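Long-range contacts in peptidoglycan-binding domain 1 (Burkholderia, PDB 5NM7), which probably hydrolyses bacterial cell-wall peptidoglycan as a modular phage endolysin that combines a putative peptidoglycan-binding domain with a lysozyme-like N-acetylmuramidase domain: residues L51-I56 against L75-L80; V94-E99 against D259-A264; A44-H49 against P59-T64; W178-I183 against A208-A213. All blocks are in the same frame, centred on the assembly; numbering follows the deposited sequence.

The four contacts illustrate how a modular enzyme changes its chemistry with place in the fold. Interactions 3 and 4 are buried, one in the putative peptidoglycan-binding domain and the other near the centre of the molecule, and each places a glutamine amide beside apolar packing. Interactions 1 and 2 are only partly buried and rely more on carboxylates. Interaction 1 is the meeting point: it touches the other three, shares a bound glycine with interaction 3 and is tied to interaction 2 by the Asp77–Arg95 salt bridge. Interactions 2 and 4 meet where Asn98 packs on Phe181, whereas interaction 3 touches neither of them.

Interaction 1 (L51-I56 against L75-L80); sequences LVADGI and LTDADL. With GLY (glycine), chain C.
Asp77, in the first turn of a helix opened by a capping box, grips the loop 51-56 through its carboxylate. Ala53 N donates to Asp77 OD1 at 2.8 Å in a nearly straight bond (168°), arriving on the syn side but tilted out of the carboxylate plane. The other oxygen, Asp77 OD2, rests 3.4 Å from Ala53 CB. Next to this polar grip Val52 divides its two methyls between two leucines. Its CG2 lies 3.4 Å from Leu75 O, while CG1, anti to the backbone N (chi1 169°), meets Leu80 CD1 at 3.8 Å, the two side chains crossing at about a right angle.

In the next shell, Arg95 of helix 91-101 forms a salt bridge to the same Asp77 OD1, which would be expected to favour the charged carboxylate; one carboxylate oxygen thus links a helix of the N-acetylmuramidase part with Ala53 in the loop of the putative peptidoglycan-binding domain. The helix start is ordered by the capping box: Asp79 N donates to Thr76 OG1, and Thr76 N returns a bond of 2.9 Å to Asp79 OD2. On the loop side, an inverse gamma turn centred on Ala53 leads into an Asx turn, closed by Ile56 N donating to Asp54 OD1 at 2.9 Å. The second oxygen of that aspartate takes part in ligand binding: the bound glycine N donates to Asp54 OD2 at 2.8 Å and to Ile56 O at 3.1 Å.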
loop_
_atom_site.group_PDB
_atom_site.type_symbol
_atom_site.label_atom_id
_atom_site.label_comp_id
_atom_site.label_asym_id
_atom_site.label_seq_id
_atom_site.Cartn_x
_atom_site.Cartn_y
_atom_site.Cartn_z
ATOM N N LEU A 51 -8.924 -9.711 7.940
ATOM C CA LEU A 51 -8.565 -9.025 6.718
ATOM C C LEU A 51 -8.742 -7.532 6.981
ATOM O O LEU A 51 -9.385 -7.126 7.933
ATOM C CB LEU A 51 -9.477 -9.438 5.565
ATOM C CG LEU A 51 -9.356 -10.871 5.032
ATOM C CD1 LEU A 51 -10.629 -11.282 4.339
ATOM C CD2 LEU A 51 -8.255 -10.957 4.012
ATOM N N VAL A 52 -8.234 -6.732 6.078
ATOM C CA VAL A 52 -8.593 -5.309 6.075
ATOM C C VAL A 52 -10.041 -5.136 5.582
ATOM O O VAL A 52 -10.376 -5.572 4.481
ATOM C CB VAL A 52 -7.613 -4.527 5.196
ATOM C CG1 VAL A 52 -8.111 -3.110 4.948
ATOM C CG2 VAL A 52 -6.244 -4.534 5.873
ATOM N N ALA A 53 -10.861 -4.473 6.401
ATOM C CA ALA A 53 -12.289 -4.297 6.099
ATOM C C ALA A 53 -12.482 -3.088 5.220
ATOM O O ALA A 53 -12.767 -1.981 5.711
ATOM C CB ALA A 53 -13.104 -4.195 7.359
ATOM N N ASP A 54 -12.293 -3.269 3.925
ATOM C CA ASP A 54 -12.473 -2.194 2.938
ATOM C C ASP A 54 -13.700 -2.391 2.049
ATOM O O ASP A 54 -14.018 -1.534 1.228
ATOM C CB ASP A 54 -11.226 -1.969 2.074
ATOM C CG ASP A 54 -10.793 -3.202 1.288
ATOM O OD1 ASP A 54 -11.599 -4.151 1.184
ATOM O OD2 ASP A 54 -9.627 -3.203 0.785
ATOM N N GLY A 55 -14.384 -3.518 2.187
ATOM C CA GLY A 55 -15.575 -3.756 1.364
ATOM C C GLY A 55 -15.291 -4.062 -0.092
ATOM O O GLY A 55 -16.220 -4.092 -0.895
ATOM N N ILE A 56 -14.028 -4.343 -0.430
ATOM C CA ILE A 56 -13.604 -4.673 -1.774
ATOM C C ILE A 56 -13.190 -6.131 -1.798
ATOM O O ILE A 56 -12.320 -6.545 -1.021
ATOM C CB ILE A 56 -12.450 -3.768 -2.252
ATOM C CG1 ILE A 56 -12.932 -2.306 -2.299
ATOM C CG2 ILE A 56 -11.956 -4.174 -3.627
ATOM C CD1 ILE A 56 -11.787 -1.304 -2.263
ATOM N N LEU A 75 -1.663 -7.303 5.850
ATOM C CA LEU A 75 -2.173 -6.328 6.777
ATOM C C LEU A 75 -3.545 -6.723 7.284
ATOM O O LEU A 75 -4.356 -7.282 6.547
ATOM C CB LEU A 75 -2.262 -4.959 6.064
ATOM C CG LEU A 75 -2.142 -3.714 6.903
ATOM C CD1 LEU A 75 -0.739 -3.624 7.514
ATOM C CD2 LEU A 75 -2.459 -2.479 6.078
ATOM N N THR A 76 -3.803 -6.424 8.551
ATOM C CA THR A 76 -5.121 -6.621 9.189
ATOM C C THR A 76 -5.776 -5.295 9.609
ATOM O O THR A 76 -5.102 -4.282 9.703
ATOM C CB THR A 76 -4.972 -7.510 10.427
ATOM O OG1 THR A 76 -4.339 -6.763 11.484
ATOM C CG2 THR A 76 -4.132 -8.781 10.136
ATOM N N ASP A 77 -7.072 -5.326 9.928
ATOM C CA ASP A 77 -7.774 -4.177 10.525
ATOM C C ASP A 77 -7.050 -3.640 11.741
ATOM O O ASP A 77 -6.934 -2.418 11.920
ATOM C CB ASP A 77 -9.190 -4.536 11.004
ATOM C CG ASP A 77 -10.222 -4.338 9.961
ATOM O OD1 ASP A 77 -9.933 -3.717 8.903
ATOM O OD2 ASP A 77 -11.361 -4.817 10.211
ATOM N N ALA A 78 -6.564 -4.561 12.579
ATOM C CA ALA A 78 -5.895 -4.186 13.813
ATOM C C ALA A 78 -4.623 -3.402 13.537
ATOM O O ALA A 78 -4.283 -2.498 14.313
ATOM C CB ALA A 78 -5.579 -5.393 14.678
ATOM N N ASP A 79 -3.902 -3.739 12.470
ATOM C CA ASP A 79 -2.755 -2.924 12.077
ATOM C C ASP A 79 -3.163 -1.494 11.745
ATOM O O ASP A 79 -2.410 -0.560 12.049
ATOM C CB ASP A 79 -2.015 -3.512 10.880
ATOM C CG ASP A 79 -1.444 -4.881 11.157
ATOM O OD1 ASP A 79 -0.841 -5.074 12.263
ATOM O OD2 ASP A 79 -1.603 -5.756 10.274
ATOM N N LEU A 80 -4.313 -1.317 11.089
ATOM C CA LEU A 80 -4.776 0.048 10.754
ATOM C C LEU A 80 -5.145 0.815 12.002
ATOM O O LEU A 80 -4.857 2.025 12.098
ATOM C CB LEU A 80 -5.956 0.024 9.765
ATOM C CG LEU A 80 -5.569 -0.568 8.396
ATOM C CD1 LEU A 80 -6.796 -0.560 7.483
ATOM C CD2 LEU A 80 -4.420 0.152 7.726
HETATM N N GLY C . -9.530 -5.838 -0.011
HETATM C CA GLY C . -8.472 -6.227 -0.993
HETATM C C GLY C . -8.350 -7.729 -1.207
HETATM O O GLY C . -7.334 -8.168 -1.756
HETATM O OXT GLY C . -9.283 -8.492 -0.880
#

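Interaction 2 (V94-E99 against D259-A264); sequences VRAVNE and DRYSRA
Glu99 carries its CG anti to the backbone N (chi1 -177°), and Tyr261 has CG beside its own backbone N; from there the extended Glu99 chain carries its carboxylate to the phenol between two packed helices. Helices 91-101 and 250-265 are two helices of the lysozyme-like N-acetylmuramidase part, and their segments run roughly antiparallel, at 138° between directions, with axes 9.2 Å apart. Tyr261 OH donates to Glu99 OE1 in a very short bond of 2.5 Å, the carboxylate and ring planes standing 81° apart. The second oxygen faces Arg260, whose chain bends at its third torsion: Arg260 NH2 and Glu99 OE2 form a salt bridge at 2.9 Å. That bond is distinctly bent, with the donor on the syn side of the oxygen and outside the carboxylate plane. Each carboxylate oxygen therefore has a different partner from the same helix, which would be expected to limit rotation of the group.

Along the ring, Tyr261 lies against the backbone of the other helix, with Ala96 N 3.6 Å from its CD2. Arg95 covers one face of the ring in a CH-pi contact, its CB 3.5 Å from the centroid and almost on the ring normal. The Arg95 chain continues extended from CG to NE and carries its charged end to Asp77 of helix 77-87. On the way it crosses the tyrosine at about a right angle, with Arg95 CD 3.5 Å from Tyr261 CD1.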
loop_
_atom_site.group_PDB
_atom_site.type_symbol
_atom_site.label_atom_id
_atom_site.label_comp_id
_atom_site.label_asym_id
_atom_site.label_seq_id
_atom_site.Cartn_x
_atom_site.Cartn_y
_atom_site.Cartn_z
ATOM N N VAL A 94 -7.221 6.851 8.253
ATOM C CA VAL A 94 -6.194 5.814 8.018
ATOM C C VAL A 94 -6.703 4.749 7.063
ATOM O O VAL A 94 -5.996 4.363 6.150
ATOM C CB VAL A 94 -5.709 5.176 9.329
ATOM C CG1 VAL A 94 -4.803 3.986 9.065
ATOM C CG2 VAL A 94 -4.958 6.224 10.153
ATOM N N ARG A 95 -7.940 4.326 7.255
ATOM C CA ARG A 95 -8.562 3.414 6.312
ATOM C C ARG A 95 -8.638 3.978 4.911
ATOM O O ARG A 95 -8.334 3.280 3.936
ATOM C CB ARG A 95 -9.968 3.054 6.766
ATOM C CG ARG A 95 -10.022 2.230 8.028
ATOM C CD ARG A 95 -11.467 1.749 8.178
ATOM N NE ARG A 95 -11.687 0.916 9.347
ATOM C CZ ARG A 95 -11.320 -0.369 9.485
ATOM N NH1 ARG A 95 -10.658 -1.029 8.521
ATOM N NH2 ARG A 95 -11.622 -1.006 10.609
ATOM N N ALA A 96 -8.997 5.267 4.779
ATOM C CA ALA A 96 -8.990 5.932 3.482
ATOM C C ALA A 96 -7.627 6.005 2.841
ATOM O O ALA A 96 -7.464 5.716 1.701
ATOM C CB ALA A 96 -9.578 7.332 3.607
ATOM N N VAL A 97 -6.599 6.372 3.608
ATOM C CA VAL A 97 -5.228 6.386 3.092
ATOM C C VAL A 97 -4.759 5.021 2.656
ATOM O O VAL A 97 -4.135 4.869 1.608
ATOM C CB VAL A 97 -4.244 6.945 4.119
ATOM C CG1 VAL A 97 -2.804 6.774 3.648
ATOM C CG2 VAL A 97 -4.513 8.419 4.261
ATOM N N ASN A 98 -5.033 4.033 3.475
ATOM C CA ASN A 98 -4.674 2.664 3.131
ATOM C C ASN A 98 -5.344 2.219 1.846
ATOM O O ASN A 98 -4.702 1.657 0.963
ATOM C CB ASN A 98 -5.031 1.726 4.251
ATOM C CG ASN A 98 -4.498 0.340 4.011
ATOM O OD1 ASN A 98 -3.292 0.144 3.846
ATOM N ND2 ASN A 98 -5.391 -0.628 3.962
ATOM N N GLU A 99 -6.636 2.481 1.719
ATOM C CA GLU A 99 -7.342 2.119 0.486
ATOM C C GLU A 99 -6.799 2.778 -0.759
ATOM O O GLU A 99 -6.639 2.132 -1.806
ATOM C CB GLU A 99 -8.851 2.423 0.631
ATOM C CG GLU A 99 -9.687 2.009 -0.582
ATOM C CD GLU A 99 -11.173 2.276 -0.413
ATOM O OE1 GLU A 99 -11.677 2.192 0.698
ATOM O OE2 GLU A 99 -11.796 2.603 -1.428
ATOM N N ASP A 259 -15.211 9.666 3.589
ATOM C CA ASP A 259 -16.669 9.792 3.814
ATOM C C ASP A 259 -17.273 8.402 3.990
ATOM O O ASP A 259 -18.033 8.180 4.910
ATOM C CB ASP A 259 -17.368 10.531 2.669
ATOM C CG ASP A 259 -17.009 12.032 2.595
ATOM O OD1 ASP A 259 -16.508 12.610 3.593
ATOM O OD2 ASP A 259 -17.200 12.632 1.504
ATOM N N ARG A 260 -16.924 7.461 3.111
ATOM C CA ARG A 260 -17.433 6.080 3.237
ATOM C C ARG A 260 -17.137 5.437 4.580
ATOM O O ARG A 260 -18.011 4.836 5.207
ATOM C CB ARG A 260 -16.875 5.153 2.148
ATOM C CG ARG A 260 -17.723 4.999 0.921
ATOM C CD ARG A 260 -17.230 3.851 0.048
ATOM N NE ARG A 260 -15.808 3.869 -0.310
ATOM C CZ ARG A 260 -15.245 4.607 -1.275
ATOM N NH1 ARG A 260 -15.954 5.469 -2.026
ATOM N NH2 ARG A 260 -13.936 4.503 -1.483
ATOM N N TYR A 261 -15.882 5.537 5.014
ATOM C CA TYR A 261 -15.462 4.945 6.264
ATOM C C TYR A 261 -16.033 5.642 7.487
ATOM O O TYR A 261 -16.270 4.990 8.504
ATOM C CB TYR A 261 -13.928 4.849 6.373
ATOM C CG TYR A 261 -13.325 3.821 5.437
ATOM C CD1 TYR A 261 -13.639 2.462 5.578
ATOM C CD2 TYR A 261 -12.447 4.196 4.439
ATOM C CE1 TYR A 261 -13.090 1.507 4.735
ATOM C CE2 TYR A 261 -11.890 3.258 3.598
ATOM C CZ TYR A 261 -12.222 1.916 3.751
ATOM O OH TYR A 261 -11.662 1.004 2.889
ATOM N N SER A 262 -16.186 6.957 7.402
ATOM C CA SER A 262 -16.835 7.736 8.460
ATOM C C SER A 262 -18.272 7.294 8.651
ATOM O O SER A 262 -18.692 7.071 9.769
ATOM C CB SER A 262 -16.848 9.217 8.113
ATOM O OG SER A 262 -15.550 9.722 8.017
ATOM N N ARG A 263 -18.984 7.139 7.537
ATOM C CA ARG A 263 -20.348 6.590 7.537
ATOM C C ARG A 263 -20.434 5.160 8.078
ATOM O O ARG A 263 -21.276 4.869 8.934
ATOM C CB ARG A 263 -20.955 6.664 6.132
ATOM C CG ARG A 263 -21.303 8.092 5.736
ATOM C CD ARG A 263 -22.123 8.211 4.457
ATOM N NE ARG A 263 -21.435 7.706 3.259
ATOM C CZ ARG A 263 -20.889 8.438 2.270
ATOM N NH1 ARG A 263 -20.919 9.780 2.265
ATOM N NH2 ARG A 263 -20.294 7.811 1.250
ATOM N N ALA A 264 -19.563 4.276 7.591
ATOM C CA ALA A 264 -19.545 2.866 8.034
ATOM C C ALA A 264 -19.355 2.730 9.546
ATOM O O ALA A 264 -20.120 2.027 10.214
ATOM C CB ALA A 264 -18.464 2.084 7.289
#

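Interaction 3 (A44-H49 against P59-T64); sequences AFQATH and PKTWST. With GLY (glycine), chain C.
One of the two glycine pockets of the putative peptidoglycan-binding domain is bordered by Gln46 and Thr61, which meet where two helices of its small helical bundle come together at 75°. Gln46 NE2 donates to Thr61 OG1 at 2.9 Å along an almost straight line (171°), with the hydroxyl oxygen close to the plane of the amide. While accepting this bond, Thr61 OG1 donates to glycine OXT at 2.8 Å, so the threonine relays a chain of bonds from one helix to the bound carboxylate. The same carboxylate sits at the start of helix 59-67, where Thr61 N donates to glycine OXT at 2.9 Å and Lys60 N to glycine O at 2.9 Å; the N-H groups of a helix's first turn would be expected to suit its negative charge. Behind Gln46 stands a second shell: its OE1 accepts from Gly55 N and its NE2 also reaches Asp54 OD1, which together fix the turn of the amide.

Away from the ligand the contact becomes apolar. Phe45, with CG anti to the backbone N (chi1 174°), touches two threonine methyls with different ring atoms: CZ is 3.6 Å from Thr64 CG2, and CD2 is 4.0 Å from Thr61 CG2. Thr64 turns its hydroxyl to Arg69 O, leaving its methyl for this packing, which His49 CB joins at 4.0 Å from Thr64 CG2. Within its own segment, His49 ND1 donates to Phe45 O, and Phe45 CE1 lies 3.4 Å above the centre of the imidazole ring.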
loop_
_atom_site.group_PDB
_atom_site.type_symbol
_atom_site.label_atom_id
_atom_site.label_comp_id
_atom_site.label_asym_id
_atom_site.label_seq_id
_atom_site.Cartn_x
_atom_site.Cartn_y
_atom_site.Cartn_z
ATOM N N ALA A 44 -17.985 -6.970 6.851
ATOM C CA ALA A 44 -18.186 -7.795 8.019
ATOM C C ALA A 44 -17.368 -9.078 7.934
ATOM O O ALA A 44 -16.749 -9.502 8.909
ATOM C CB ALA A 44 -19.674 -8.093 8.236
ATOM N N PHE A 45 -17.345 -9.710 6.763
ATOM C CA PHE A 45 -16.516 -10.884 6.566
ATOM C C PHE A 45 -15.031 -10.571 6.777
ATOM O O PHE A 45 -14.306 -11.315 7.456
ATOM C CB PHE A 45 -16.712 -11.478 5.160
ATOM C CG PHE A 45 -15.779 -12.599 4.858
ATOM C CD1 PHE A 45 -16.045 -13.893 5.313
ATOM C CD2 PHE A 45 -14.590 -12.378 4.157
ATOM C CE1 PHE A 45 -15.136 -14.907 5.082
ATOM C CE2 PHE A 45 -13.706 -13.399 3.914
ATOM C CZ PHE A 45 -13.983 -14.673 4.371
ATOM N N GLN A 46 -14.573 -9.467 6.205
ATOM C CA GLN A 46 -13.160 -9.136 6.301
ATOM C C GLN A 46 -12.769 -8.890 7.754
ATOM O O GLN A 46 -11.760 -9.404 8.228
ATOM C CB GLN A 46 -12.854 -7.926 5.441
ATOM C CG GLN A 46 -12.891 -8.195 3.934
ATOM C CD GLN A 46 -12.995 -6.931 3.105
ATOM O OE1 GLN A 46 -13.621 -5.946 3.537
ATOM N NE2 GLN A 46 -12.422 -6.943 1.919
ATOM N N ALA A 47 -13.612 -8.141 8.453
ATOM C CA ALA A 47 -13.325 -7.737 9.832
ATOM C C ALA A 47 -13.220 -8.932 10.729
ATOM O O ALA A 47 -12.294 -9.031 11.526
ATOM C CB ALA A 47 -14.381 -6.770 10.353
ATOM N N THR A 48 -14.138 -9.877 10.564
ATOM C CA THR A 48 -14.198 -11.034 11.448
ATOM C C THR A 48 -13.138 -12.086 11.123
ATOM O O THR A 48 -12.801 -12.856 11.997
ATOM C CB THR A 48 -15.594 -11.662 11.476
ATOM O OG1 THR A 48 -15.960 -12.098 10.177
ATOM C CG2 THR A 48 -16.614 -10.663 11.976
ATOM N N HIS A 49 -12.571 -12.085 9.917
ATOM C CA HIS A 49 -11.528 -13.054 9.525
ATOM C C HIS A 49 -10.090 -12.484 9.447
ATOM O O HIS A 49 -9.231 -13.087 8.819
ATOM C CB HIS A 49 -11.902 -13.706 8.202
ATOM C CG HIS A 49 -13.124 -14.545 8.292
ATOM N ND1 HIS A 49 -14.390 -14.006 8.382
ATOM C CD2 HIS A 49 -13.277 -15.887 8.342
ATOM C CE1 HIS A 49 -15.271 -14.984 8.481
ATOM N NE2 HIS A 49 -14.624 -16.132 8.432
ATOM N N PRO A 59 -8.144 -10.124 -4.241
ATOM C CA PRO A 59 -7.511 -11.461 -4.164
ATOM C C PRO A 59 -7.348 -11.991 -2.743
ATOM O O PRO A 59 -7.495 -13.193 -2.488
ATOM C CB PRO A 59 -6.161 -11.250 -4.860
ATOM C CG PRO A 59 -6.308 -9.996 -5.641
ATOM C CD PRO A 59 -7.282 -9.145 -4.943
ATOM N N LYS A 60 -7.079 -11.106 -1.788
ATOM C CA LYS A 60 -6.943 -11.538 -0.405
ATOM C C LYS A 60 -8.256 -12.021 0.155
ATOM O O LYS A 60 -8.308 -13.051 0.846
ATOM C CB LYS A 60 -6.375 -10.409 0.475
ATOM C CG LYS A 60 -4.982 -9.996 0.051
ATOM C CD LYS A 60 -4.534 -8.806 0.861
ATOM C CE LYS A 60 -3.126 -8.407 0.473
ATOM N NZ LYS A 60 -2.718 -7.177 1.200
ATOM N N THR A 61 -9.320 -11.254 -0.089
ATOM C CA THR A 61 -10.640 -11.651 0.387
ATOM C C THR A 61 -11.069 -12.962 -0.276
ATOM O O THR A 61 -11.553 -13.870 0.426
ATOM C CB THR A 61 -11.666 -10.560 0.163
ATOM O OG1 THR A 61 -11.249 -9.394 0.900
ATOM C CG2 THR A 61 -13.016 -10.960 0.717
ATOM N N TRP A 62 -10.874 -13.060 -1.578
ATOM C CA TRP A 62 -11.213 -14.290 -2.310
ATOM C C TRP A 62 -10.500 -15.516 -1.746
ATOM O O TRP A 62 -11.114 -16.586 -1.589
ATOM C CB TRP A 62 -10.928 -14.172 -3.796
ATOM C CG TRP A 62 -11.999 -13.486 -4.551
ATOM C CD1 TRP A 62 -11.890 -12.340 -5.258
ATOM C CD2 TRP A 62 -13.351 -13.922 -4.696
ATOM N NE1 TRP A 62 -13.084 -12.026 -5.835
ATOM C CE2 TRP A 62 -13.999 -12.990 -5.522
ATOM C CE3 TRP A 62 -14.064 -15.030 -4.231
ATOM C CZ2 TRP A 62 -15.335 -13.103 -5.871
ATOM C CZ3 TRP A 62 -15.381 -15.157 -4.580
ATOM C CH2 TRP A 62 -16.016 -14.197 -5.393
ATOM N N SER A 63 -9.219 -15.370 -1.433
ATOM C CA SER A 63 -8.471 -16.463 -0.843
ATOM C C SER A 63 -9.078 -16.941 0.485
ATOM O O SER A 63 -9.220 -18.140 0.706
ATOM C CB SER A 63 -6.977 -16.101 -0.709
ATOM O OG SER A 63 -6.309 -17.128 -0.019
ATOM N N THR A 64 -9.459 -16.021 1.368
ATOM C CA THR A 64 -10.069 -16.414 2.640
ATOM C C THR A 64 -11.467 -16.940 2.436
ATOM O O THR A 64 -11.898 -17.914 3.072
ATOM C CB THR A 64 -10.069 -15.259 3.646
ATOM O OG1 THR A 64 -8.713 -14.799 3.763
ATOM C CG2 THR A 64 -10.564 -15.730 4.996
HETATM N N GLY C . -9.530 -5.838 -0.011
HETATM C CA GLY C . -8.472 -6.227 -0.993
HETATM C C GLY C . -8.350 -7.729 -1.207
HETATM O O GLY C . -7.334 -8.168 -1.756
HETATM O OXT GLY C . -9.283 -8.492 -0.880
#

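Interaction 4 (W178-I183 against A208-A213); sequences WGAFQI and AEQLEA. With GLY (glycine), chain E.
Gly179 lies against the side-chain amide of Gln210 where a beta hairpin with a G1 bulge packs on helix 207-219. The hairpin is closed by Trp178, just before the glycine, which pairs with Ile183 by backbone bonds in both directions. Gly179 has a positive phi of 76° and no side chain, and the amide lies close upon it, Gln210 CD being 3.4 Å from Gly179 CA. Ala180 N then donates to Gln210 OE1 at 2.8 Å; the N-H comes from above the amide carbonyl plane, 53° out of it. Gln210 reaches this far because its chain is extended beyond CG.

At Phe181 one water accepts from the backbone N and donates to Trp178 O and Gln210 O, bridging hairpin and helix. Here the contact also turns apolar: Phe181 CE2 meets Leu211 CD1 at 3.7 Å, the two side chains lying side by side and pointing the same way, while Phe214 packs with the aromatic ring. Gln182 folds back on the type I turn, its NE2 donating to Gly179 O at 2.8 Å, directed at a lone pair of the carbonyl oxygen. Ile183 completes the seam with CG1 4.1 Å from Ala213 CB.

The helix also lines a glycine pocket: Leu211 CD2 is 3.5 Å from glycine OXT, and the ligand N donates to Glu212 OE1 at 2.8 Å. Since Gln210 NE2 donates to Met203 O and Gly106 O, both ends of its buried amide are satisfied, which implies a fixed orientation that joins the hairpin, the helix and two neighbouring backbone segments.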
loop_
_atom_site.group_PDB
_atom_site.type_symbol
_atom_site.label_atom_id
_atom_site.label_comp_id
_atom_site.label_asym_id
_atom_site.label_seq_id
_atom_site.Cartn_x
_atom_site.Cartn_y
_atom_site.Cartn_z
ATOM N N TRP A 178 9.987 0.664 -1.271
ATOM C CA TRP A 178 9.684 -0.644 -0.695
ATOM C C TRP A 178 8.298 -0.765 -0.178
ATOM O O TRP A 178 7.800 0.117 0.510
ATOM C CB TRP A 178 10.623 -0.895 0.481
ATOM C CG TRP A 178 12.029 -0.942 0.030
ATOM C CD1 TRP A 178 12.890 0.108 -0.143
ATOM C CD2 TRP A 178 12.744 -2.102 -0.346
ATOM N NE1 TRP A 178 14.074 -0.320 -0.624
ATOM C CE2 TRP A 178 14.015 -1.680 -0.776
ATOM C CE3 TRP A 178 12.416 -3.458 -0.396
ATOM C CZ2 TRP A 178 14.991 -2.564 -1.203
ATOM C CZ3 TRP A 178 13.377 -4.331 -0.838
ATOM C CH2 TRP A 178 14.638 -3.888 -1.247
ATOM N N GLY A 179 7.675 -1.894 -0.501
ATOM C CA GLY A 179 6.448 -2.335 0.123
ATOM C C GLY A 179 5.213 -1.585 -0.350
ATOM O O GLY A 179 5.240 -0.872 -1.350
ATOM N N ALA A 180 4.129 -1.828 0.386
ATOM C CA ALA A 180 2.787 -1.432 0.003
ATOM C C ALA A 180 2.671 0.079 -0.152
ATOM O O ALA A 180 1.905 0.550 -1.000
ATOM C CB ALA A 180 1.785 -1.907 1.038
ATOM N N PHE A 181 3.478 0.839 0.621
ATOM C CA PHE A 181 3.488 2.312 0.510
ATOM C C PHE A 181 4.678 2.907 -0.212
ATOM O O PHE A 181 4.833 4.114 -0.273
ATOM C CB PHE A 181 3.316 2.917 1.913
ATOM C CG PHE A 181 2.002 2.594 2.499
ATOM C CD1 PHE A 181 0.882 3.380 2.226
ATOM C CD2 PHE A 181 1.825 1.459 3.235
ATOM C CE1 PHE A 181 -0.349 3.031 2.714
ATOM C CE2 PHE A 181 0.590 1.141 3.753
ATOM C CZ PHE A 181 -0.510 1.910 3.464
ATOM N N GLN A 182 5.530 2.052 -0.782
ATOM C CA GLN A 182 6.619 2.482 -1.627
ATOM C C GLN A 182 7.469 3.581 -0.978
ATOM O O GLN A 182 7.668 4.665 -1.554
ATOM C CB GLN A 182 6.094 2.838 -3.019
ATOM C CG GLN A 182 5.622 1.609 -3.776
ATOM C CD GLN A 182 6.791 0.724 -4.191
ATOM O OE1 GLN A 182 7.509 1.071 -5.122
ATOM N NE2 GLN A 182 7.007 -0.362 -3.490
ATOM N N ILE A 183 7.910 3.288 0.237
ATOM C CA ILE A 183 8.768 4.218 0.982
ATOM C C ILE A 183 10.187 4.076 0.452
ATOM O O ILE A 183 10.726 2.948 0.372
ATOM C CB ILE A 183 8.667 3.979 2.476
ATOM C CG1 ILE A 183 7.217 4.094 2.969
ATOM C CG2 ILE A 183 9.596 4.931 3.231
ATOM C CD1 ILE A 183 6.540 5.423 2.715
ATOM N N ALA A 208 2.506 -5.250 7.715
ATOM C CA ALA A 208 2.509 -4.439 8.937
ATOM C C ALA A 208 3.786 -3.604 9.085
ATOM O O ALA A 208 3.724 -2.437 9.445
ATOM C CB ALA A 208 2.276 -5.321 10.157
ATOM N N GLU A 209 4.952 -4.205 8.793
ATOM C CA GLU A 209 6.193 -3.464 8.825
ATOM C C GLU A 209 6.245 -2.401 7.738
ATOM O O GLU A 209 6.776 -1.321 7.945
ATOM C CB GLU A 209 7.411 -4.388 8.712
ATOM C CG GLU A 209 7.618 -5.250 9.946
ATOM C CD GLU A 209 8.033 -4.431 11.185
ATOM O OE1 GLU A 209 8.665 -3.380 11.014
ATOM O OE2 GLU A 209 7.759 -4.836 12.340
ATOM N N GLN A 210 5.666 -2.709 6.588
ATOM C CA GLN A 210 5.617 -1.768 5.476
ATOM C C GLN A 210 4.732 -0.571 5.821
ATOM O O GLN A 210 5.078 0.557 5.487
ATOM C CB GLN A 210 5.113 -2.484 4.253
ATOM C CG GLN A 210 6.083 -3.548 3.808
ATOM C CD GLN A 210 5.546 -4.354 2.645
ATOM O OE1 GLN A 210 4.483 -4.065 2.113
ATOM N NE2 GLN A 210 6.314 -5.340 2.221
ATOM N N LEU A 211 3.615 -0.838 6.476
ATOM C CA LEU A 211 2.741 0.239 7.009
ATOM C C LEU A 211 3.467 1.045 8.093
ATOM O O LEU A 211 3.304 2.256 8.152
ATOM C CB LEU A 211 1.464 -0.301 7.597
ATOM C CG LEU A 211 0.478 0.673 8.282
ATOM C CD1 LEU A 211 -0.021 1.737 7.323
ATOM C CD2 LEU A 211 -0.671 -0.104 8.867
ATOM N N GLU A 212 4.255 0.377 8.937
ATOM C CA GLU A 212 5.024 1.071 9.993
ATOM C C GLU A 212 5.970 2.075 9.361
ATOM O O GLU A 212 6.120 3.176 9.881
ATOM C CB GLU A 212 5.770 0.069 10.893
ATOM C CG GLU A 212 6.750 0.657 11.923
ATOM C CD GLU A 212 6.126 1.572 12.941
ATOM O OE1 GLU A 212 4.883 1.619 13.141
ATOM O OE2 GLU A 212 6.890 2.339 13.584
ATOM N N ALA A 213 6.592 1.715 8.223
ATOM C CA ALA A 213 7.422 2.646 7.496
ATOM C C ALA A 213 6.651 3.857 7.046
ATOM O O ALA A 213 7.124 5.027 7.208
ATOM C CB ALA A 213 8.120 2.008 6.327
HETATM N N GLY E . 2.120 1.117 13.160
HETATM C CA GLY E . 1.612 0.420 11.929
HETATM C C GLY E . 1.807 -1.074 11.998
HETATM O O GLY E . 2.292 -1.522 13.031
HETATM O OXT GLY E . 1.471 -1.861 11.083
HETATM O O HOH W 1 5.657 0.548 2.476
#